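Local coordinates for beta-lactamase (Serratia marcescens, PDB 5GWA), which probably hydrolyses beta-lactam antibiotics to substituted beta-amino acids as a class A extended-spectrum beta-lactamase, modelled here with the inhibitor avibactam covalently bound, at residues 43-48 and 139-144; 121-124 and 128-131; 143-148 and 154-159. All coordinates share one frame; numbering follows the deposited sequence.

Overall arrangement
Following the chain from the N terminus, strand 43-44 and the turn behind it come first, and contact 1 brings residues 139-144 back to them, closing a long, mostly helical loop of 90 residues. Contact 2 falls within that loop, where helix 113-123 ends and helix 126-135 begins. Contact 3 starts on I143 and K144, the residues with which contact 1 finishes, and closes a short loop onto 154-159. H130 and V129 join contact 2 to I143, while Q46 to Q157 and S142 to T159 join contact 1 to contact 3. Together they tie the helical part of the fold to the small three-stranded sheet and the inhibitor-binding serine.

Contact 1: residues 43-48 and 139-144; sequences YPMQST and KNISIK. With NXL ((2S,5R)-1-formyl-5-[(sulfooxy)amino]piperidine-2-carboxamide), chain B.
M45 and I143 mark the closest approach of the two backbones, yet their CA atoms stay 9.1 Å apart, because residues 43-44 and the weakly bonded 141-142 are the outer strands of a small three-stranded antiparallel sheet with 161-162 between them. In this class A beta-lactamase fold the first strand runs straight into the turn that carries the carbamoylated serine. One side chain bridges the gap. M45 leaves its backbone with CG beside N, runs extended to the sulfur and then bends at chi3 (-77°), which delivers the methyl CE to the far segment. There CE rests 3.4 Å from S142 O and nestles against both isoleucines, CG2 of I141 at 4.0 Å and CG1 of I143 at 3.9 Å, all on one side. The M45 and I143 side chains cross at about a right angle. H52 of helix 49-63 touches all three of these apolar residues, all buried.

The other end of M45 shapes the turn: its carbonyl O accepts both T48 N and T48 OG1, the hydroxyl at 2.7 Å, from the same face of the carbonyl plane. Just before T48 sits S47, whose OG is bonded covalently to CAN of the inhibitor. As in the oxyanion hole of this family, S47 N faces the carbamoyl carbonyl of the adduct, in a weak hydrogen bond of 2.7 Å to OAC bent to 127° at the hydrogen.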
loop_
_atom_site.group_PDB
_atom_site.type_symbol
_atom_site.label_atom_id
_atom_site.label_comp_id
_atom_site.label_asym_id
_atom_site.label_seq_id
_atom_site.Cartn_x
_atom_site.Cartn_y
_atom_site.Cartn_z
ATOM N N TYR A 43 15.217 -13.336 -11.787
ATOM C CA TYR A 43 14.463 -13.091 -10.587
ATOM C C TYR A 43 13.649 -11.816 -10.739
ATOM O O TYR A 43 14.135 -10.832 -11.236
ATOM C CB TYR A 43 15.472 -12.912 -9.448
ATOM C CG TYR A 43 16.228 -14.179 -9.145
ATOM C CD1 TYR A 43 15.730 -15.095 -8.251
ATOM C CD2 TYR A 43 17.420 -14.464 -9.763
ATOM C CE1 TYR A 43 16.360 -16.297 -8.044
ATOM C CE2 TYR A 43 18.067 -15.665 -9.577
ATOM C CZ TYR A 43 17.540 -16.574 -8.696
ATOM O OH TYR A 43 18.190 -17.766 -8.469
ATOM N N PRO A 44 12.416 -11.811 -10.245
ATOM C CA PRO A 44 11.631 -10.610 -10.303
ATOM C C PRO A 44 12.152 -9.581 -9.312
ATOM O O PRO A 44 12.403 -9.905 -8.147
ATOM C CB PRO A 44 10.227 -11.098 -9.955
ATOM C CG PRO A 44 10.449 -12.330 -9.148
ATOM C CD PRO A 44 11.672 -12.964 -9.714
ATOM N N MET A 45 12.371 -8.376 -9.803
ATOM C CA MET A 45 13.025 -7.334 -8.998
ATOM C C MET A 45 12.096 -6.696 -7.942
ATOM O O MET A 45 12.585 -6.230 -6.889
ATOM C CB MET A 45 13.596 -6.239 -9.896
ATOM C CG MET A 45 14.803 -6.680 -10.655
ATOM S SD MET A 45 15.640 -5.341 -11.501
ATOM C CE MET A 45 14.578 -5.093 -12.909
ATOM N N GLN A 46 10.807 -6.574 -8.271
ATOM C CA GLN A 46 9.826 -5.728 -7.570
ATOM C C GLN A 46 10.488 -4.393 -7.254
ATOM O O GLN A 46 11.155 -3.840 -8.138
ATOM C CB GLN A 46 9.314 -6.427 -6.344
ATOM C CG GLN A 46 8.241 -7.443 -6.618
ATOM C CD GLN A 46 6.934 -6.817 -7.040
ATOM O OE1 GLN A 46 6.787 -5.598 -7.081
ATOM N NE2 GLN A 46 5.963 -7.677 -7.418
ATOM N N SER A 47 10.417 -3.926 -6.022
ATOM C CA SER A 47 10.792 -2.541 -5.735
ATOM C C SER A 47 12.291 -2.287 -5.817
ATOM O O SER A 47 12.684 -1.113 -5.836
ATOM C CB SER A 47 10.324 -2.072 -4.361
ATOM O OG SER A 47 8.907 -1.889 -4.282
ATOM N N THR A 48 13.122 -3.326 -5.958
ATOM C CA THR A 48 14.552 -3.103 -6.052
ATOM C C THR A 48 14.914 -2.313 -7.307
ATOM O O THR A 48 15.885 -1.579 -7.279
ATOM C CB THR A 48 15.401 -4.388 -5.988
ATOM O OG1 THR A 48 15.114 -5.207 -7.119
ATOM C CG2 THR A 48 15.130 -5.145 -4.672
ATOM N N LYS A 139 24.672 -6.161 -18.400
ATOM C CA LYS A 139 23.702 -6.983 -19.097
ATOM C C LYS A 139 22.773 -7.649 -18.072
ATOM O O LYS A 139 23.048 -7.609 -16.866
ATOM C CB LYS A 139 24.394 -8.051 -19.937
ATOM C CG LYS A 139 25.296 -7.500 -21.034
ATOM C CD LYS A 139 25.689 -8.602 -22.000
ATOM C CE LYS A 139 26.224 -8.029 -23.296
ATOM N NZ LYS A 139 27.678 -7.777 -23.164
ATOM N N ASN A 140 21.730 -8.293 -18.564
ATOM C CA ASN A 140 20.890 -9.196 -17.733
ATOM C C ASN A 140 20.060 -8.451 -16.717
ATOM O O ASN A 140 19.722 -9.005 -15.652
ATOM C CB ASN A 140 21.692 -10.290 -17.065
ATOM C CG ASN A 140 22.000 -11.432 -18.010
ATOM O OD1 ASN A 140 21.309 -11.619 -19.018
ATOM N ND2 ASN A 140 23.094 -12.082 -17.782
ATOM N N ILE A 141 19.600 -7.269 -17.104
ATOM C CA ILE A 141 18.556 -6.555 -16.384
ATOM C C ILE A 141 17.481 -6.154 -17.386
ATOM O O ILE A 141 17.807 -5.566 -18.434
ATOM C CB ILE A 141 19.101 -5.293 -15.674
ATOM C CG1 ILE A 141 20.206 -5.676 -14.680
ATOM C CG2 ILE A 141 17.981 -4.555 -14.931
ATOM C CD1 ILE A 141 20.929 -4.542 -14.009
ATOM N N SER A 142 16.224 -6.380 -17.025
ATOM C CA SER A 142 15.084 -6.054 -17.878
ATOM C C SER A 142 14.134 -5.155 -17.116
ATOM O O SER A 142 13.597 -5.559 -16.082
ATOM C CB SER A 142 14.372 -7.319 -18.325
ATOM O OG SER A 142 13.168 -7.021 -19.015
ATOM N N ILE A 143 13.905 -3.954 -17.637
ATOM C CA ILE A 143 12.958 -3.007 -17.032
ATOM C C ILE A 143 11.864 -2.726 -18.053
ATOM O O ILE A 143 12.110 -2.054 -19.085
ATOM C CB ILE A 143 13.669 -1.743 -16.522
ATOM C CG1 ILE A 143 14.667 -2.119 -15.410
ATOM C CG2 ILE A 143 12.686 -0.657 -16.081
ATOM C CD1 ILE A 143 15.678 -1.064 -15.043
ATOM N N LYS A 144 10.653 -3.165 -17.712
ATOM C CA LYS A 144 9.549 -3.199 -18.659
ATOM C C LYS A 144 8.249 -2.590 -18.138
ATOM O O LYS A 144 7.350 -2.338 -18.921
ATOM C CB LYS A 144 9.320 -4.620 -19.095
ATOM C CG LYS A 144 10.498 -5.219 -19.851
ATOM C CD LYS A 144 10.738 -4.604 -21.202
ATOM C CE LYS A 144 12.113 -5.030 -21.721
ATOM N NZ LYS A 144 12.304 -4.619 -23.138
HETATM O OAC NXL B . 8.678 -4.127 -3.923
HETATM C CAN NXL B . 8.216 -3.005 -3.747
HETATM N N NXL B . 7.069 -2.757 -3.296
HETATM C CAJ NXL B . 6.711 -1.434 -2.829
HETATM C CA NXL B . 6.133 -3.851 -3.076
HETATM C C NXL B . 4.912 -3.828 -3.930
HETATM O O NXL B . 4.650 -2.881 -4.649
HETATM N NAA NXL B . 4.072 -4.848 -3.735
HETATM C CB NXL B . 5.750 -3.877 -1.619
HETATM C CAH NXL B . 5.378 -2.517 -1.077
HETATM C CAO NXL B . 6.465 -1.484 -1.340
HETATM N NAK NXL B . 7.730 -1.642 -0.593
HETATM O OAL NXL B . 8.003 -2.850 -0.146
HETATM S SAR NXL B . 9.487 -3.125 0.119
HETATM O OAD NXL B . 9.625 -2.898 1.523
HETATM O OAE NXL B . 9.935 -4.462 -0.060
HETATM O OAG NXL B . 10.252 -2.296 -1.062
#

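Contact 2: residues 121-124 and 128-131; sequences RFVG and KVHN. With NA (sodium ion), chain P; SO4 (sulfate ion), chain F.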
loop_
_atom_site.group_PDB
_atom_site.type_symbol
_atom_site.label_atom_id
_atom_site.label_comp_id
_atom_site.label_asym_id
_atom_site.label_seq_id
_atom_site.Cartn_x
_atom_site.Cartn_y
_atom_site.Cartn_z
ATOM N N ARG A 121 7.588 8.552 -15.298
ATOM C CA ARG A 121 7.029 9.512 -16.261
ATOM C C ARG A 121 7.961 10.678 -16.542
ATOM O O ARG A 121 8.192 11.011 -17.744
ATOM C CB ARG A 121 5.633 9.944 -15.842
ATOM C CG ARG A 121 4.617 8.825 -16.099
ATOM C CD ARG A 121 3.164 9.244 -15.893
ATOM N NE ARG A 121 2.870 9.530 -14.489
ATOM C CZ ARG A 121 2.521 8.616 -13.587
ATOM N NH1 ARG A 121 2.414 7.343 -13.939
ATOM N NH2 ARG A 121 2.222 8.989 -12.346
ATOM N N PHE A 122 8.576 11.216 -15.499
ATOM C CA PHE A 122 9.556 12.306 -15.632
ATOM C C PHE A 122 10.734 11.910 -16.517
ATOM O O PHE A 122 11.124 12.658 -17.420
ATOM C CB PHE A 122 10.044 12.766 -14.261
ATOM C CG PHE A 122 11.175 13.733 -14.338
ATOM C CD1 PHE A 122 10.967 15.022 -14.815
ATOM C CD2 PHE A 122 12.455 13.308 -14.132
ATOM C CE1 PHE A 122 12.032 15.869 -15.017
ATOM C CE2 PHE A 122 13.522 14.150 -14.287
ATOM C CZ PHE A 122 13.304 15.445 -14.733
ATOM N N VAL A 123 11.268 10.713 -16.317
ATOM C CA VAL A 123 12.513 10.314 -16.982
ATOM C C VAL A 123 12.251 9.832 -18.400
ATOM O O VAL A 123 13.206 9.731 -19.202
ATOM C CB VAL A 123 13.239 9.241 -16.131
ATOM C CG1 VAL A 123 12.635 7.858 -16.364
ATOM C CG2 VAL A 123 14.744 9.280 -16.338
ATOM N N GLY A 124 10.989 9.565 -18.730
ATOM C CA GLY A 124 10.565 9.232 -20.084
ATOM C C GLY A 124 10.166 7.790 -20.334
ATOM O O GLY A 124 9.831 7.424 -21.466
ATOM N N LYS A 128 13.348 3.987 -21.311
ATOM C CA LYS A 128 14.468 4.892 -21.079
ATOM C C LYS A 128 15.367 4.329 -19.983
ATOM O O LYS A 128 16.594 4.376 -20.071
ATOM C CB LYS A 128 13.972 6.286 -20.686
ATOM C CG LYS A 128 15.076 7.284 -20.381
ATOM C CD LYS A 128 15.585 7.870 -21.679
ATOM C CE LYS A 128 14.454 8.510 -22.468
ATOM N NZ LYS A 128 14.914 9.000 -23.803
ATOM N N VAL A 129 14.757 3.797 -18.925
ATOM C CA VAL A 129 15.558 3.378 -17.796
ATOM C C VAL A 129 16.274 2.054 -18.103
ATOM O O VAL A 129 17.446 1.878 -17.797
ATOM C CB VAL A 129 14.666 3.224 -16.535
ATOM C CG1 VAL A 129 15.514 2.707 -15.384
ATOM C CG2 VAL A 129 14.025 4.567 -16.186
ATOM N N HIS A 130 15.580 1.176 -18.814
ATOM C CA HIS A 130 16.128 -0.070 -19.317
ATOM C C HIS A 130 17.357 0.209 -20.160
ATOM O O HIS A 130 18.384 -0.427 -19.988
ATOM C CB HIS A 130 15.073 -0.773 -20.144
ATOM C CG HIS A 130 15.560 -2.011 -20.811
ATOM N ND1 HIS A 130 15.538 -3.245 -20.195
ATOM C CD2 HIS A 130 16.244 -2.186 -21.964
ATOM C CE1 HIS A 130 16.066 -4.149 -20.999
ATOM N NE2 HIS A 130 16.575 -3.518 -22.043
ATOM N N ASN A 131 17.229 1.114 -21.112
ATOM C CA ASN A 131 18.374 1.437 -21.973
ATOM C C ASN A 131 19.531 2.075 -21.212
ATOM O O ASN A 131 20.692 1.779 -21.472
ATOM C CB ASN A 131 17.925 2.363 -23.100
ATOM C CG ASN A 131 17.062 1.660 -24.110
ATOM O OD1 ASN A 131 17.087 0.445 -24.209
ATOM N ND2 ASN A 131 16.390 2.435 -24.966
HETATM NA NA NA P . 10.774 4.967 -22.507
HETATM S S SO4 F . 13.439 5.969 -25.612
HETATM O O1 SO4 F . 14.040 5.031 -26.600
HETATM O O2 SO4 F . 12.769 7.141 -26.225
HETATM O O3 SO4 F . 12.397 5.204 -24.837
HETATM O O4 SO4 F . 14.505 6.436 -24.710
HETATM O O HOH W 1 8.782 2.981 -22.188
#
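V123 and V129 meet through one methyl each, CG1 against CG2 at 3.6 Å, where helix 113-123 stops and helix 126-135 sets off. The two side chains cross at about a right angle. V123 has CG1 lodged between its backbone N and carbonyl carbon (chi1 81°), and this is the branch that turns to the neighbouring helix; in V129 it is CG2, beside the backbone N, that answers. The pair is buried, with helix 49-63 behind it: K60 touches V123 and L53 touches V129.

On the exposed side K128 does the reaching. Its CG starts out anti to N, and bends at chi2 (83°) and chi3 (57°) curl the chain back, laying CG 3.3 Å from V123 O and bringing the amine round to a sulfate, NZ to O4 at 2.8 Å. The lysine is modelled in two conformers, which leaves its hold on the anion doubtful.

G124, with positive phi, is the C-prime residue of the Schellman motif that ends the first helix. Its carbonyl O binds a sodium ion 2.8 Å away, and that ion also binds the sulfate O3 at 2.9 Å and a water. All three distances are long for sodium, consistent with a loosely held ion. The sulfate probably came from the crystallisation liquor. The chemistry is therefore layered: methyl packing joins the helices underneath, while at the surface a carbonyl at a helix C terminus would be expected to favour a cation, and that cation and the lysine amine together would balance the charge of the sulfate.

Contact 3: residues 143-148 and 154-159; sequences IKATEE and WNVQYT. With NA (sodium ion), chain Q.
A145 and V156 touch methyl to methyl, CB against CG1 at 3.5 Å, and T159 closes in beside them. The T159 hydroxyl lies 4.0 Å from A145 CB and 3.7 Å from K144 CB, while K144 CG packs against T159 O, an oxygen that also accepts S142 OG, before the rest of the lysine chain leads away.

Bonds within 154-159 set the position of T159. With chi1 at 69°, T159 OG1 sits between its own N and carbonyl carbon and donates to V156 O at 2.7 Å, in the carbonyl plane; T159 N binds the same oxygen, so two bonds grip it. Two residues earlier, Q157 NE2 donates to W154 O at 3.0 Å, nearly straight at 166°, and lies above the centre of the W154 indole. W154 O also binds a sodium ion, along with M150 O and A153 O.

Further out, Q157 OE1 takes a hydrogen bond from Q46 NE2, and N160 OD1 receives K144 N. In the 143-148 segment, T146 is the N-cap of helix 147-151, whose first residue, E147, touches the inhibitor. The contact pinches together the base of the omega loop characteristic of class A beta-lactamases, which borders the active site.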
loop_
_atom_site.group_PDB
_atom_site.type_symbol
_atom_site.label_atom_id
_atom_site.label_comp_id
_atom_site.label_asym_id
_atom_site.label_seq_id
_atom_site.Cartn_x
_atom_site.Cartn_y
_atom_site.Cartn_z
ATOM N N ILE A 143 13.905 -3.954 -17.637
ATOM C CA ILE A 143 12.958 -3.007 -17.032
ATOM C C ILE A 143 11.864 -2.726 -18.053
ATOM O O ILE A 143 12.110 -2.054 -19.085
ATOM C CB ILE A 143 13.669 -1.743 -16.522
ATOM C CG1 ILE A 143 14.667 -2.119 -15.410
ATOM C CG2 ILE A 143 12.686 -0.657 -16.081
ATOM C CD1 ILE A 143 15.678 -1.064 -15.043
ATOM N N LYS A 144 10.653 -3.165 -17.712
ATOM C CA LYS A 144 9.549 -3.199 -18.659
ATOM C C LYS A 144 8.249 -2.590 -18.138
ATOM O O LYS A 144 7.350 -2.338 -18.921
ATOM C CB LYS A 144 9.320 -4.620 -19.095
ATOM C CG LYS A 144 10.498 -5.219 -19.851
ATOM C CD LYS A 144 10.738 -4.604 -21.202
ATOM C CE LYS A 144 12.113 -5.030 -21.721
ATOM N NZ LYS A 144 12.304 -4.619 -23.138
ATOM N N ALA A 145 8.040 -2.612 -16.828
ATOM C CA ALA A 145 6.695 -2.302 -16.318
ATOM C C ALA A 145 6.787 -1.375 -15.124
ATOM O O ALA A 145 7.607 -1.557 -14.246
ATOM C CB ALA A 145 5.971 -3.543 -15.887
ATOM N N THR A 146 5.873 -0.436 -15.068
ATOM C CA THR A 146 5.763 0.483 -13.944
ATOM C C THR A 146 5.092 -0.235 -12.777
ATOM O O THR A 146 4.654 -1.371 -12.909
ATOM C CB THR A 146 4.879 1.685 -14.293
ATOM O OG1 THR A 146 3.567 1.213 -14.620
ATOM C CG2 THR A 146 5.445 2.485 -15.452
ATOM N N GLU A 147 5.013 0.428 -11.633
ATOM C CA GLU A 147 4.315 -0.171 -10.510
ATOM C C GLU A 147 2.847 -0.365 -10.807
ATOM O O GLU A 147 2.298 -1.418 -10.479
ATOM C CB GLU A 147 4.508 0.657 -9.227
ATOM C CG GLU A 147 5.909 0.489 -8.649
ATOM C CD GLU A 147 6.153 -0.842 -7.979
ATOM O OE1 GLU A 147 5.173 -1.569 -7.674
ATOM O OE2 GLU A 147 7.326 -1.180 -7.643
ATOM N N GLU A 148 2.224 0.613 -11.427
ATOM C CA GLU A 148 0.796 0.485 -11.779
ATOM C C GLU A 148 0.578 -0.709 -12.693
ATOM O O GLU A 148 -0.321 -1.518 -12.458
ATOM C CB GLU A 148 0.334 1.752 -12.430
ATOM C CG GLU A 148 -1.065 1.695 -13.023
ATOM C CD GLU A 148 -1.477 3.022 -13.641
ATOM O OE1 GLU A 148 -0.600 3.883 -13.877
ATOM O OE2 GLU A 148 -2.678 3.185 -13.960
ATOM N N TRP A 154 -0.704 -10.565 -12.002
ATOM C CA TRP A 154 0.308 -11.288 -11.286
ATOM C C TRP A 154 1.582 -11.481 -12.081
ATOM O O TRP A 154 2.641 -11.269 -11.564
ATOM C CB TRP A 154 -0.243 -12.648 -10.858
ATOM C CG TRP A 154 0.761 -13.525 -10.223
ATOM C CD1 TRP A 154 1.431 -14.566 -10.817
ATOM C CD2 TRP A 154 1.256 -13.451 -8.882
ATOM N NE1 TRP A 154 2.268 -15.161 -9.922
ATOM C CE2 TRP A 154 2.201 -14.485 -8.730
ATOM C CE3 TRP A 154 0.954 -12.651 -7.774
ATOM C CZ2 TRP A 154 2.855 -14.728 -7.527
ATOM C CZ3 TRP A 154 1.638 -12.868 -6.590
ATOM C CH2 TRP A 154 2.569 -13.909 -6.473
ATOM N N ASN A 155 1.510 -11.809 -13.366
ATOM C CA ASN A 155 2.682 -12.185 -14.135
ATOM C C ASN A 155 3.591 -10.994 -14.501
ATOM O O ASN A 155 4.768 -11.158 -14.833
ATOM C CB ASN A 155 2.225 -12.898 -15.410
ATOM C CG ASN A 155 3.343 -13.095 -16.389
ATOM O OD1 ASN A 155 4.255 -13.890 -16.153
ATOM N ND2 ASN A 155 3.329 -12.313 -17.459
ATOM N N VAL A 156 3.040 -9.786 -14.473
ATOM C CA VAL A 156 3.762 -8.640 -15.024
ATOM C C VAL A 156 5.084 -8.380 -14.278
ATOM O O VAL A 156 6.093 -7.980 -14.874
ATOM C CB VAL A 156 2.899 -7.375 -15.021
ATOM C CG1 VAL A 156 3.699 -6.185 -15.522
ATOM C CG2 VAL A 156 1.638 -7.573 -15.866
ATOM N N GLN A 157 5.111 -8.696 -12.994
ATOM C CA GLN A 157 6.352 -8.561 -12.204
ATOM C C GLN A 157 7.548 -9.340 -12.756
ATOM O O GLN A 157 8.677 -8.950 -12.567
ATOM C CB GLN A 157 6.144 -8.948 -10.730
ATOM C CG GLN A 157 5.767 -10.407 -10.509
ATOM C CD GLN A 157 5.276 -10.660 -9.108
ATOM O OE1 GLN A 157 6.021 -10.472 -8.137
ATOM N NE2 GLN A 157 4.112 -11.282 -9.005
ATOM N N TYR A 158 7.302 -10.483 -13.407
ATOM C CA TYR A 158 8.389 -11.274 -13.914
ATOM C C TYR A 158 9.047 -10.611 -15.145
ATOM O O TYR A 158 10.160 -10.997 -15.529
ATOM C CB TYR A 158 7.945 -12.727 -14.216
ATOM C CG TYR A 158 7.540 -13.515 -12.986
ATOM C CD1 TYR A 158 8.471 -14.248 -12.274
ATOM C CD2 TYR A 158 6.222 -13.531 -12.569
ATOM C CE1 TYR A 158 8.097 -14.991 -11.148
ATOM C CE2 TYR A 158 5.837 -14.245 -11.458
ATOM C CZ TYR A 158 6.790 -14.955 -10.744
ATOM O OH TYR A 158 6.383 -15.690 -9.661
ATOM N N THR A 159 8.380 -9.623 -15.755
ATOM C CA THR A 159 9.005 -8.905 -16.858
ATOM C C THR A 159 10.066 -7.925 -16.411
ATOM O O THR A 159 10.881 -7.461 -17.218
ATOM C CB THR A 159 7.993 -8.190 -17.773
ATOM O OG1 THR A 159 7.372 -7.091 -17.092
ATOM C CG2 THR A 159 6.931 -9.147 -18.233
HETATM NA NA NA Q . 2.854 -8.380 -11.090
HETATM O O HOH W 2 3.194 -7.778 -8.419
#